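Local coordinates for protein esterase (Rhizomucor miehei CAU432, PDB 4WY8) that hydrolyses carboxylic esters as a carboxylesterase of the alpha/beta hydrolase fold, probably through a serine nucleophile, at residues V29-E34 / S123-F128; T71-T76 / E106-A111; K56-K61 / V139-K144; V284-I289 / L307-A312; H224-P227 / D231-S234. One frame throughout, in Å; residues are numbered along the deposited sequence.

Contact 1: residues V29-E34 / S123-F128; sequences VVRKAE and SPEVRF
R31, on helix 27-39, and E125, in the loop ahead of helix 130-143, meet head to head in a two-pronged salt bridge. NH1 of R31 lies 2.8 Å from OE2 of E125, in an almost straight bond of 178°. NH2 of R31 donates to OE1 of E125 over 2.9 Å, so each terminal nitrogen has its own oxygen, and both oxygens are met on their syn sides. The two groups are nevertheless not coplanar: guanidinium and carboxylate are turned 36° apart, and NH1 stands well out of the carboxylate plane. Arginine suits this place because an extended chain, all anti from CG to NE, spans a gap too wide for the backbones, whose nearest CA atoms, those of R31 and S123, are 11.4 Å apart. E125 instead folds at chi2 to bring its carboxylate round to meet it. The backbone O of S123 also sits 2.6 Å from NH2 of R31, and the third nitrogen, NE, donates to the V93 carbonyl, which fixes the rotation of the guanidinium. Small S123 turns its hydroxyl back on its own loop, OG donating to V126 O over 2.6 Å, and a cis peptide before P124 shapes the bend. The arrangement is consistent with a hormone-sensitive-lipase-like fold, in which N-terminal helices form part of a cap over the core.

Contact 2: residues T71-T76 / E106-A111; sequences TRPLDT and ELTVRA
Strand 71-73 and helix 106-111 run in roughly the same direction, their axes 7.0 Å apart at closest and crossing at -36°, with the CA atoms of P73 and V109 only 5.3 Å from each other. So close an approach needs small side chains, and T108 fills the gap with its two branches. Its OG1 lies 2.9 Å from OG1 of T71, the two threonine side chains crossing at about a right angle. The same T108 hydroxyl bonds to the carbonyl of V104 one turn back, a common way for a helix to satisfy a buried threonine. The methyl branch, CG2, is anti to the backbone N of T108 (chi1 -62° for OG1) and is thereby pressed against the strand backbone, 3.5 Å from CA of R72. It also reaches the proline ring, 3.9 Å from CD of P73. R72 leans the other way, and its NH1 donates to T76 O (2.8 Å) and to Q79 O, tying down the turn that follows the strand. V51 and V115, on the strands flanking 65-73, line the same pocket around T108, while on the far side of helix 101-111 R110 forms a salt bridge with D308 of helix 301-322.

Contact 3: residues K56-K61 / V139-K144; sequences KTINRK and VVWVAK
The indole of W141, on helix 130-143, receives the I58 side chain of strand 51-59 over one face, and this CH-pi contact is the main interaction. CG2 of I58 stands 3.4 Å from the centroid of the five-membered ring of W141, 16° off the ring normal, so the methyl points almost squarely into the pi cloud. Packing here is tight: the same CG2 comes within 3.3 Å of CE2 of W141, one of the two atoms the rings share. The other branch of I58 adds ordinary apolar contact, CD1 lying 3.7 Å from both CG and CB of W141. With chi1 at 60°, CG1 is wedged between the backbone N and carbonyl carbon of I58, which leaves CG2 to be the branch over the indole. A beta-branched, purely hydrocarbon residue thus presents two methyl ends to one broad surface. In the alpha/beta hydrolase fold, helices flank a central sheet, and here the tryptophan bridges the distance between helix 130-143 and the outermost strand, 51-59, which runs antiparallel to its neighbour 65-73. The aliphatic part of K56 extends the nonpolar patch: its CE is 4.0 Å from CH2 of W141, at the six-membered ring, with the two side chains crossing at about a right angle. A charged pair lies at the border, where R60, just past the strand, forms a salt bridge with D137, a turn earlier in the helix.

Contact 4: residues V284-I289 / L307-A312; sequences VRYLGI and LDHIVA
The imidazole of H309, on helix 301-322, and the phenol of Y286, on strand 281-286, meet edge to edge rather than face to face. OH of Y286 lies near the plane of the imidazole and ND1 of H309 lies in the plane of the tyrosine ring, and the two atoms are 2.9 Å apart in a hydrogen bond whose donor could be either. A face of the H309 ring is taken by H309 of the second subunit, which stacks on it. V284 approaches the imidazole obliquely, its CG2 4.0 Å from CE1 of H309. Tyrosine suits this place because its long, flat side chain can bring a hydroxyl from the strand to the helix, whose nearest CA atoms, those of V284 and H309, are still 10.5 Å apart. With CG anti to the backbone N (chi1 -176°), H309 stretches from the helix toward the sheet, and the OH of Y286 also rests 3.5 Å from CB of H309. Strand 281-286 is the last of the sheet within the chain, and dimers built through this final strand and the C-terminal helix recur among hormone-sensitive lipase relatives. Here V284, R285 and Y286 pair in an antiparallel ladder with a strand of the second subunit, continuing the sheet across the interface. Beyond Y286 the chain turns a corner at L287 and G288, the glycine taking a positive phi (75°).

Contact 5: residues H224-P227 / D231-S234; sequences HYIP and DRQS
R232 runs from the short 3-10 segment toward I226, the first residue to leave helical geometry after helix 215-225. From CB the chain goes to CG, which lies 3.6 Å from CG2 of I226, a methylene resting on a methyl. Past CD the chain remains extended, and NE donates to I226 O over 3.0 Å at an N-H...O angle of 140°, in the carbonyl plane. CZ is 3.3 Å from I226 O, between the two donors, and NH2 completes the grip with a 2.8 Å bond to the same I226 O, tilted from that plane. Two side-on nitrogens thus serve one acceptor that sits just past the helix end, and arginine is well suited because its NE and NH2 hydrogens point out on the same side, so one oxygen can take both. NH2 has a second partner in D223, whose carboxylate forms a salt bridge with it, which would partly balance the guanidinium charge. D231 adds apolar contact, its CB being 3.6 Å from CG2 of I226. The connection between helix 215-225 and the 3-10 segment begins where Y225 stacks on W92 and pairs by backbone with F128, and I226 also packs on A237 of the following loop.

How the contacts relate
Contacts 2 and 4 are buried; contact 3, also on the sheet, and contacts 1 and 5 are only partly so. Contacts 2 and 3 reach adjacent strands, 65-73 and 51-59, at one end of the sheet. Contact 4 takes the strand at the other end, yet it touches contact 2 through helices 101-111 and 301-322. Contacts 1 and 5 also touch: R127 and P124 meet H224 and P227 near the end of helix 215-225. Chemistry follows place: the buried pair relies on hydroxyl and imidazole groups, contact 3 on hydrocarbon over indole, and the loop contacts 1 and 5 on arginines, one facing a carboxylate, the other a backbone carbonyl.

Contact 1: residues V29-E34 / S123-F128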
# COMPACT_ATOMS: atom_id res chain seq x y z
N VAL A 29 -10.97 -19.14 -29.22
CA VAL A 29 -11.64 -20.12 -28.37
C VAL A 29 -11.44 -19.79 -26.89
O VAL A 29 -12.40 -19.78 -26.11
CB VAL A 29 -11.11 -21.56 -28.70
CG1 VAL A 29 -11.65 -22.58 -27.72
CG2 VAL A 29 -11.46 -21.93 -30.14
N VAL A 30 -10.20 -19.47 -26.54
CA VAL A 30 -9.85 -19.05 -25.19
C VAL A 30 -10.67 -17.81 -24.78
O VAL A 30 -11.23 -17.77 -23.68
CB VAL A 30 -8.34 -18.75 -25.09
CG1 VAL A 30 -7.93 -18.40 -23.64
CG2 VAL A 30 -7.54 -19.94 -25.58
N ARG A 31 -10.74 -16.81 -25.66
CA ARG A 31 -11.50 -15.59 -25.39
C ARG A 31 -12.99 -15.86 -25.17
O ARG A 31 -13.61 -15.27 -24.26
CB ARG A 31 -11.33 -14.58 -26.54
CG ARG A 31 -9.88 -14.16 -26.78
CD ARG A 31 -9.76 -13.24 -27.99
NE ARG A 31 -8.37 -12.96 -28.32
CZ ARG A 31 -7.86 -13.00 -29.54
NH1 ARG A 31 -8.64 -13.30 -30.57
NH2 ARG A 31 -6.57 -12.75 -29.74
N LYS A 32 -13.56 -16.74 -26.00
CA LYS A 32 -14.97 -17.09 -25.84
C LYS A 32 -15.22 -17.83 -24.51
O LYS A 32 -16.20 -17.55 -23.80
CB LYS A 32 -15.46 -17.91 -27.04
CG LYS A 32 -15.88 -17.04 -28.24
CD LYS A 32 -16.48 -17.85 -29.41
CE LYS A 32 -17.90 -18.35 -29.12
NZ LYS A 32 -18.96 -17.31 -29.30
N ALA A 33 -14.32 -18.74 -24.16
CA ALA A 33 -14.41 -19.45 -22.88
C ALA A 33 -14.31 -18.48 -21.70
O ALA A 33 -15.02 -18.60 -20.70
CB ALA A 33 -13.32 -20.51 -22.78
N GLU A 34 -13.43 -17.49 -21.83
CA GLU A 34 -13.23 -16.46 -20.81
C GLU A 34 -14.51 -15.64 -20.60
O GLU A 34 -15.00 -15.46 -19.45
CB GLU A 34 -12.06 -15.56 -21.24
CG GLU A 34 -11.74 -14.43 -20.29
CD GLU A 34 -10.50 -13.63 -20.70
OE1 GLU A 34 -10.47 -13.12 -21.85
OE2 GLU A 34 -9.58 -13.49 -19.85
N SER A 123 -3.47 -9.74 -29.77
CA SER A 123 -2.58 -10.63 -30.52
C SER A 123 -3.15 -12.06 -30.50
O SER A 123 -3.95 -12.38 -29.62
CB SER A 123 -1.17 -10.58 -29.94
OG SER A 123 -0.57 -9.32 -30.19
N PRO A 124 -2.76 -12.92 -31.46
CA PRO A 124 -1.79 -12.73 -32.54
C PRO A 124 -2.37 -12.08 -33.79
O PRO A 124 -1.63 -11.97 -34.76
CB PRO A 124 -1.37 -14.17 -32.88
CG PRO A 124 -2.63 -14.94 -32.68
CD PRO A 124 -3.32 -14.28 -31.48
N GLU A 125 -3.65 -11.71 -33.81
CA GLU A 125 -4.20 -11.08 -35.01
C GLU A 125 -3.43 -9.81 -35.36
O GLU A 125 -3.33 -9.45 -36.53
CB GLU A 125 -5.68 -10.76 -34.84
CG GLU A 125 -6.59 -11.99 -34.82
CD GLU A 125 -6.68 -12.60 -33.43
OE1 GLU A 125 -5.86 -12.25 -32.55
OE2 GLU A 125 -7.60 -13.43 -33.21
N VAL A 126 -2.93 -9.10 -34.34
CA VAL A 126 -1.92 -8.08 -34.59
C VAL A 126 -0.72 -8.44 -33.73
O VAL A 126 -0.85 -9.21 -32.79
CB VAL A 126 -2.45 -6.65 -34.30
CG1 VAL A 126 -3.72 -6.37 -35.12
CG2 VAL A 126 -2.71 -6.45 -32.80
N ARG A 127 0.44 -7.89 -34.04
CA ARG A 127 1.62 -8.12 -33.22
C ARG A 127 1.99 -6.79 -32.59
O ARG A 127 1.44 -5.74 -32.92
CB ARG A 127 2.80 -8.65 -34.06
CG ARG A 127 2.48 -9.81 -35.00
CD ARG A 127 2.28 -11.12 -34.23
NE ARG A 127 2.08 -12.25 -35.15
CZ ARG A 127 1.91 -13.51 -34.77
NH1 ARG A 127 1.92 -13.83 -33.49
NH2 ARG A 127 1.72 -14.45 -35.69
N PHE A 128 2.92 -6.85 -31.65
CA PHE A 128 3.65 -5.66 -31.23
C PHE A 128 4.15 -4.96 -32.49
O PHE A 128 4.57 -5.64 -33.44
CB PHE A 128 4.80 -6.10 -30.30
CG PHE A 128 5.79 -5.03 -29.98
CD1 PHE A 128 5.50 -4.07 -29.03
CD2 PHE A 128 7.04 -5.01 -30.60
CE1 PHE A 128 6.41 -3.08 -28.73
CE2 PHE A 128 7.96 -4.04 -30.30
CZ PHE A 128 7.65 -3.07 -29.36

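Contact 2: residues T71-T76 / E106-A111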
# COMPACT_ATOMS: atom_id res chain seq x y z
N THR A 71 -16.58 4.91 -18.59
CA THR A 71 -17.53 4.77 -17.49
C THR A 71 -17.39 5.93 -16.51
O THR A 71 -16.28 6.41 -16.27
CB THR A 71 -17.34 3.40 -16.75
OG1 THR A 71 -15.96 3.22 -16.45
CG2 THR A 71 -17.79 2.23 -17.62
N ARG A 72 -18.50 6.43 -15.96
CA ARG A 72 -18.42 7.46 -14.91
C ARG A 72 -19.49 7.24 -13.85
O ARG A 72 -20.46 6.54 -14.10
CB ARG A 72 -18.49 8.88 -15.52
CG ARG A 72 -19.27 9.03 -16.77
CD ARG A 72 -18.92 10.32 -17.55
NE ARG A 72 -19.23 11.54 -16.80
CZ ARG A 72 -18.50 12.64 -16.83
NH1 ARG A 72 -18.88 13.70 -16.12
NH2 ARG A 72 -17.38 12.70 -17.56
N PRO A 73 -19.32 7.84 -12.65
CA PRO A 73 -20.37 7.65 -11.65
C PRO A 73 -21.67 8.28 -12.13
O PRO A 73 -21.62 9.19 -12.97
CB PRO A 73 -19.83 8.40 -10.41
CG PRO A 73 -18.37 8.65 -10.67
CD PRO A 73 -18.24 8.73 -12.17
N LEU A 74 -22.80 7.75 -11.68
CA LEU A 74 -24.11 8.36 -11.95
C LEU A 74 -24.16 9.73 -11.30
O LEU A 74 -23.43 9.99 -10.34
CB LEU A 74 -25.24 7.47 -11.42
CG LEU A 74 -25.40 6.09 -12.06
CD1 LEU A 74 -26.51 5.34 -11.39
CD2 LEU A 74 -25.71 6.25 -13.53
N ASP A 75 -24.99 10.62 -11.84
CA ASP A 75 -25.13 11.96 -11.26
C ASP A 75 -23.82 12.78 -11.32
O ASP A 75 -23.45 13.45 -10.35
CB ASP A 75 -25.64 11.85 -9.81
CG ASP A 75 -27.01 11.17 -9.71
OD1 ASP A 75 -27.76 11.17 -10.71
OD2 ASP A 75 -27.33 10.60 -8.64
N THR A 76 -23.10 12.65 -12.43
CA THR A 76 -21.94 13.49 -12.72
C THR A 76 -22.09 14.13 -14.10
O THR A 76 -21.10 14.57 -14.71
CB THR A 76 -20.60 12.68 -12.66
OG1 THR A 76 -20.63 11.60 -13.61
CG2 THR A 76 -20.39 12.12 -11.26
N GLU A 106 -15.71 -0.55 -10.12
CA GLU A 106 -15.29 -0.16 -8.75
C GLU A 106 -14.35 1.05 -8.73
O GLU A 106 -14.50 1.96 -7.92
CB GLU A 106 -14.62 -1.34 -8.03
CG GLU A 106 -15.58 -2.43 -7.55
CD GLU A 106 -16.51 -2.00 -6.40
OE1 GLU A 106 -16.24 -0.98 -5.71
OE2 GLU A 106 -17.52 -2.71 -6.18
N LEU A 107 -13.36 1.05 -9.60
CA LEU A 107 -12.43 2.16 -9.71
C LEU A 107 -13.18 3.46 -10.06
O LEU A 107 -12.96 4.52 -9.50
CB LEU A 107 -11.37 1.84 -10.76
CG LEU A 107 -10.25 2.87 -10.98
CD1 LEU A 107 -9.42 3.14 -9.69
CD2 LEU A 107 -9.37 2.43 -12.15
N THR A 108 -14.09 3.34 -11.02
CA THR A 108 -14.93 4.44 -11.44
C THR A 108 -15.64 5.07 -10.26
O THR A 108 -15.54 6.29 -10.07
CB THR A 108 -15.98 3.99 -12.46
OG1 THR A 108 -15.33 3.51 -13.65
CG2 THR A 108 -16.92 5.15 -12.79
N VAL A 109 -16.36 4.27 -9.46
CA VAL A 109 -17.14 4.94 -8.40
C VAL A 109 -16.31 5.29 -7.17
O VAL A 109 -16.63 6.25 -6.45
CB VAL A 109 -18.35 4.10 -7.94
CG1 VAL A 109 -19.26 3.80 -9.15
CG2 VAL A 109 -17.88 2.81 -7.30
N ARG A 110 -15.23 4.56 -6.92
CA ARG A 110 -14.42 4.89 -5.75
C ARG A 110 -13.58 6.14 -6.01
O ARG A 110 -13.43 6.96 -5.14
CB ARG A 110 -13.52 3.72 -5.36
CG ARG A 110 -14.29 2.52 -4.81
CD ARG A 110 -13.33 1.43 -4.36
NE ARG A 110 -13.96 0.11 -4.28
CZ ARG A 110 -13.52 -0.89 -3.52
NH1 ARG A 110 -12.45 -0.72 -2.75
NH2 ARG A 110 -14.14 -2.06 -3.54
N ALA A 111 -13.05 6.28 -7.22
CA ALA A 111 -12.22 7.44 -7.54
C ALA A 111 -13.07 8.62 -7.98
O ALA A 111 -12.59 9.75 -8.02
CB ALA A 111 -11.20 7.08 -8.63

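Contact 3: residues K56-K61 / V139-K144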
# COMPACT_ATOMS: atom_id res chain seq x y z
N LYS A 56 -17.51 4.94 -27.27
CA LYS A 56 -17.00 6.04 -28.07
C LYS A 56 -15.97 5.59 -29.07
O LYS A 56 -15.04 4.87 -28.73
CB LYS A 56 -16.39 7.12 -27.16
CG LYS A 56 -15.92 8.35 -27.91
CD LYS A 56 -16.85 9.53 -27.76
CE LYS A 56 -16.43 10.63 -28.74
NZ LYS A 56 -17.33 11.82 -28.68
N THR A 57 -16.11 6.01 -30.32
CA THR A 57 -15.15 5.63 -31.34
C THR A 57 -14.30 6.82 -31.71
O THR A 57 -14.85 7.88 -32.06
CB THR A 57 -15.82 5.09 -32.61
OG1 THR A 57 -16.50 3.86 -32.31
CG2 THR A 57 -14.78 4.84 -33.68
N ILE A 58 -12.98 6.69 -31.65
CA ILE A 58 -12.19 7.78 -32.18
C ILE A 58 -11.64 7.27 -33.52
O ILE A 58 -11.09 6.17 -33.62
CB ILE A 58 -11.11 8.26 -31.18
CG1 ILE A 58 -10.12 7.19 -30.78
CG2 ILE A 58 -11.79 8.78 -29.90
CD1 ILE A 58 -9.19 7.67 -29.65
N ASN A 59 -11.83 8.10 -34.54
CA ASN A 59 -11.45 7.81 -35.93
C ASN A 59 -10.11 8.40 -36.33
O ASN A 59 -9.97 9.63 -36.36
CB ASN A 59 -12.54 8.32 -36.87
CG ASN A 59 -13.86 7.62 -36.67
OD1 ASN A 59 -14.01 6.44 -37.01
ND2 ASN A 59 -14.83 8.33 -36.10
N ARG A 60 -9.13 7.55 -36.64
CA ARG A 60 -7.83 8.06 -37.08
C ARG A 60 -7.87 8.56 -38.52
O ARG A 60 -8.93 8.59 -39.16
CB ARG A 60 -6.71 7.03 -36.90
CG ARG A 60 -6.46 6.64 -35.46
CD ARG A 60 -5.16 5.83 -35.30
NE ARG A 60 -5.40 4.39 -35.25
CZ ARG A 60 -4.57 3.51 -34.69
NH1 ARG A 60 -3.44 3.90 -34.12
NH2 ARG A 60 -4.88 2.22 -34.71
N LYS A 61 -6.70 8.94 -39.01
CA LYS A 61 -6.56 9.71 -40.24
C LYS A 61 -6.99 8.95 -41.49
O LYS A 61 -7.65 9.49 -42.37
CB LYS A 61 -5.10 10.13 -40.36
CG LYS A 61 -4.82 11.46 -41.00
CD LYS A 61 -3.36 11.51 -41.42
CE LYS A 61 -2.88 12.95 -41.51
NZ LYS A 61 -1.64 13.15 -40.71
N VAL A 139 -4.54 8.09 -25.42
CA VAL A 139 -4.11 9.10 -24.45
C VAL A 139 -3.98 10.48 -25.10
O VAL A 139 -4.45 11.49 -24.57
CB VAL A 139 -2.76 8.73 -23.80
CG1 VAL A 139 -2.25 9.87 -22.90
CG2 VAL A 139 -2.89 7.42 -23.00
N VAL A 140 -3.34 10.52 -26.28
CA VAL A 140 -3.17 11.77 -27.02
C VAL A 140 -4.52 12.39 -27.35
O VAL A 140 -4.69 13.61 -27.25
CB VAL A 140 -2.38 11.55 -28.34
CG1 VAL A 140 -2.44 12.78 -29.24
CG2 VAL A 140 -0.95 11.18 -28.02
N TRP A 141 -5.48 11.55 -27.72
CA TRP A 141 -6.84 12.01 -28.00
C TRP A 141 -7.49 12.61 -26.75
O TRP A 141 -8.05 13.70 -26.81
CB TRP A 141 -7.68 10.87 -28.56
CG TRP A 141 -9.01 11.32 -29.11
CD1 TRP A 141 -9.29 11.64 -30.40
CD2 TRP A 141 -10.24 11.50 -28.38
NE1 TRP A 141 -10.61 12.01 -30.52
CE2 TRP A 141 -11.21 11.93 -29.30
CE3 TRP A 141 -10.61 11.34 -27.04
CZ2 TRP A 141 -12.54 12.20 -28.93
CZ3 TRP A 141 -11.92 11.61 -26.66
CH2 TRP A 141 -12.87 12.04 -27.61
N VAL A 142 -7.42 11.90 -25.62
CA VAL A 142 -8.02 12.39 -24.38
C VAL A 142 -7.38 13.69 -23.87
O VAL A 142 -8.09 14.58 -23.38
CB VAL A 142 -7.96 11.31 -23.24
CG1 VAL A 142 -8.48 11.88 -21.91
CG2 VAL A 142 -8.75 10.06 -23.61
N ALA A 143 -6.07 13.83 -24.02
CA ALA A 143 -5.36 15.01 -23.50
C ALA A 143 -5.67 16.31 -24.26
O ALA A 143 -5.44 17.42 -23.76
CB ALA A 143 -3.88 14.77 -23.52
N LYS A 144 -6.17 16.17 -25.48
CA LYS A 144 -6.49 17.31 -26.33
C LYS A 144 -7.71 18.07 -25.79
O LYS A 144 -8.77 17.46 -25.55
CB LYS A 144 -6.69 16.78 -27.75
CG LYS A 144 -6.29 17.68 -28.88
CD LYS A 144 -6.25 16.83 -30.15
CE LYS A 144 -5.83 17.62 -31.39
NZ LYS A 144 -5.57 16.71 -32.55

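Contact 4: residues V284-I289 / L307-A312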
# COMPACT_ATOMS: atom_id res chain seq x y z
N VAL A 284 5.11 -1.01 -3.89
CA VAL A 284 4.61 -1.78 -2.76
C VAL A 284 4.33 -3.21 -3.19
O VAL A 284 3.77 -3.45 -4.26
CB VAL A 284 3.32 -1.15 -2.18
CG1 VAL A 284 3.61 0.24 -1.71
CG2 VAL A 284 2.26 -1.05 -3.24
N ARG A 285 4.73 -4.16 -2.36
CA ARG A 285 4.42 -5.57 -2.58
C ARG A 285 3.30 -5.98 -1.64
O ARG A 285 3.41 -5.77 -0.43
CB ARG A 285 5.66 -6.43 -2.34
CG ARG A 285 5.39 -7.93 -2.41
CD ARG A 285 6.50 -8.72 -1.74
NE ARG A 285 7.78 -8.57 -2.44
CZ ARG A 285 8.84 -9.35 -2.21
NH1 ARG A 285 8.75 -10.31 -1.31
NH2 ARG A 285 9.97 -9.15 -2.88
N TYR A 286 2.20 -6.51 -2.16
CA TYR A 286 1.14 -7.01 -1.29
C TYR A 286 1.37 -8.47 -0.96
O TYR A 286 1.60 -9.28 -1.86
CB TYR A 286 -0.23 -6.82 -1.94
CG TYR A 286 -0.85 -5.47 -1.63
CD1 TYR A 286 -0.39 -4.31 -2.27
CD2 TYR A 286 -1.90 -5.35 -0.72
CE1 TYR A 286 -0.95 -3.06 -1.98
CE2 TYR A 286 -2.47 -4.11 -0.45
CZ TYR A 286 -1.99 -2.98 -1.08
OH TYR A 286 -2.56 -1.76 -0.80
N LEU A 287 1.30 -8.80 0.33
CA LEU A 287 1.56 -10.17 0.74
C LEU A 287 0.32 -11.05 0.63
O LEU A 287 -0.82 -10.56 0.74
CB LEU A 287 2.11 -10.22 2.15
CG LEU A 287 3.65 -10.23 2.23
CD1 LEU A 287 4.27 -8.87 1.87
CD2 LEU A 287 4.09 -10.67 3.61
N GLY A 288 0.57 -12.33 0.36
CA GLY A 288 -0.47 -13.34 0.32
C GLY A 288 -1.38 -13.34 -0.89
O GLY A 288 -2.41 -14.02 -0.87
N ILE A 289 -1.02 -12.63 -1.96
CA ILE A 289 -1.87 -12.62 -3.14
C ILE A 289 -1.17 -13.14 -4.37
O ILE A 289 0.06 -13.20 -4.45
CB ILE A 289 -2.41 -11.19 -3.46
CG1 ILE A 289 -1.27 -10.26 -3.87
CG2 ILE A 289 -3.18 -10.62 -2.30
CD1 ILE A 289 -1.76 -9.00 -4.50
N LEU A 307 -7.54 -1.42 -4.39
CA LEU A 307 -8.24 -0.31 -5.07
C LEU A 307 -8.40 0.92 -4.17
O LEU A 307 -8.27 2.06 -4.65
CB LEU A 307 -9.60 -0.76 -5.59
CG LEU A 307 -9.55 -1.66 -6.82
CD1 LEU A 307 -10.96 -1.78 -7.34
CD2 LEU A 307 -8.65 -1.07 -7.89
N ASP A 308 -8.69 0.73 -2.88
CA ASP A 308 -8.76 1.88 -1.98
C ASP A 308 -7.41 2.63 -1.89
O ASP A 308 -7.34 3.87 -1.85
CB ASP A 308 -9.22 1.43 -0.58
CG ASP A 308 -10.71 1.03 -0.55
OD1 ASP A 308 -11.48 1.45 -1.47
OD2 ASP A 308 -11.09 0.29 0.39
N HIS A 309 -6.33 1.85 -1.88
CA HIS A 309 -4.98 2.38 -1.91
C HIS A 309 -4.70 3.20 -3.18
O HIS A 309 -4.24 4.36 -3.11
CB HIS A 309 -4.00 1.24 -1.79
CG HIS A 309 -2.58 1.67 -1.71
ND1 HIS A 309 -1.54 0.78 -1.61
CD2 HIS A 309 -2.03 2.91 -1.70
CE1 HIS A 309 -0.40 1.45 -1.53
NE2 HIS A 309 -0.67 2.74 -1.59
N ILE A 310 -4.96 2.59 -4.33
CA ILE A 310 -4.81 3.27 -5.61
C ILE A 310 -5.58 4.58 -5.64
O ILE A 310 -5.08 5.60 -6.11
CB ILE A 310 -5.29 2.37 -6.78
CG1 ILE A 310 -4.31 1.21 -6.98
CG2 ILE A 310 -5.41 3.16 -8.08
CD1 ILE A 310 -4.84 0.15 -7.92
N VAL A 311 -6.80 4.56 -5.12
CA VAL A 311 -7.61 5.76 -5.10
C VAL A 311 -7.01 6.83 -4.19
O VAL A 311 -6.97 8.00 -4.58
CB VAL A 311 -9.05 5.43 -4.65
CG1 VAL A 311 -9.84 6.74 -4.39
CG2 VAL A 311 -9.71 4.58 -5.70
N ALA A 312 -6.51 6.44 -3.02
CA ALA A 312 -5.85 7.42 -2.14
C ALA A 312 -4.65 8.08 -2.84
O ALA A 312 -4.43 9.30 -2.76
CB ALA A 312 -5.40 6.75 -0.84

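Contact 5: residues H224-P227 / D231-S234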
# COMPACT_ATOMS: atom_id res chain seq x y z
N HIS A 224 2.79 -15.12 -28.96
CA HIS A 224 1.77 -14.47 -29.81
C HIS A 224 2.02 -12.97 -30.04
O HIS A 224 1.72 -12.45 -31.12
CB HIS A 224 0.37 -14.64 -29.22
CG HIS A 224 -0.23 -16.00 -29.43
ND1 HIS A 224 -0.39 -16.57 -30.68
CD2 HIS A 224 -0.74 -16.89 -28.55
CE1 HIS A 224 -0.96 -17.75 -30.56
NE2 HIS A 224 -1.18 -17.98 -29.27
N TYR A 225 2.53 -12.26 -29.03
CA TYR A 225 2.70 -10.79 -29.09
C TYR A 225 3.92 -10.36 -29.91
O TYR A 225 3.85 -9.44 -30.74
CB TYR A 225 2.80 -10.24 -27.66
CG TYR A 225 2.83 -8.72 -27.46
CD1 TYR A 225 3.83 -8.13 -26.68
CD2 TYR A 225 1.85 -7.91 -27.98
CE1 TYR A 225 3.86 -6.78 -26.45
CE2 TYR A 225 1.86 -6.54 -27.76
CZ TYR A 225 2.87 -5.98 -26.99
OH TYR A 225 2.90 -4.62 -26.77
N ILE A 226 5.05 -11.02 -29.64
CA ILE A 226 6.33 -10.73 -30.27
C ILE A 226 6.99 -12.03 -30.71
O ILE A 226 7.85 -12.56 -29.99
CB ILE A 226 7.28 -9.99 -29.29
CG1 ILE A 226 6.55 -8.81 -28.64
CG2 ILE A 226 8.50 -9.45 -30.00
CD1 ILE A 226 7.37 -8.12 -27.58
N PRO A 227 6.59 -12.55 -31.88
CA PRO A 227 7.08 -13.85 -32.36
C PRO A 227 8.59 -13.94 -32.51
O PRO A 227 9.21 -14.95 -32.15
CB PRO A 227 6.42 -13.99 -33.74
CG PRO A 227 5.19 -13.14 -33.65
CD PRO A 227 5.60 -11.96 -32.80
N ASP A 231 13.11 -8.80 -31.40
CA ASP A 231 12.28 -7.61 -31.19
C ASP A 231 11.96 -7.38 -29.72
O ASP A 231 11.57 -6.28 -29.33
CB ASP A 231 10.98 -7.73 -31.97
CG ASP A 231 11.21 -7.76 -33.46
OD1 ASP A 231 12.24 -7.23 -33.91
OD2 ASP A 231 10.35 -8.33 -34.17
N ARG A 232 12.12 -8.42 -28.91
CA ARG A 232 11.86 -8.28 -27.47
C ARG A 232 12.90 -7.38 -26.82
O ARG A 232 12.76 -7.02 -25.65
CB ARG A 232 11.84 -9.65 -26.80
CG ARG A 232 10.76 -10.49 -27.40
CD ARG A 232 10.72 -11.87 -26.86
NE ARG A 232 9.66 -12.60 -27.55
CZ ARG A 232 9.34 -13.85 -27.29
NH1 ARG A 232 10.02 -14.51 -26.36
NH2 ARG A 232 8.36 -14.44 -27.97
N GLN A 233 13.93 -7.01 -27.58
CA GLN A 233 14.96 -6.16 -27.00
C GLN A 233 14.53 -4.68 -27.06
O GLN A 233 15.14 -3.83 -26.43
CB GLN A 233 16.30 -6.40 -27.72
CG GLN A 233 16.99 -7.74 -27.36
CD GLN A 233 17.79 -7.70 -26.05
OE1 GLN A 233 18.37 -6.67 -25.69
NE2 GLN A 233 17.82 -8.82 -25.34
N SER A 234 13.46 -4.36 -27.76
CA SER A 234 12.96 -2.98 -27.70
C SER A 234 12.49 -2.60 -26.29
O SER A 234 11.81 -3.38 -25.63
CB SER A 234 11.80 -2.80 -28.67
OG SER A 234 11.08 -1.61 -28.37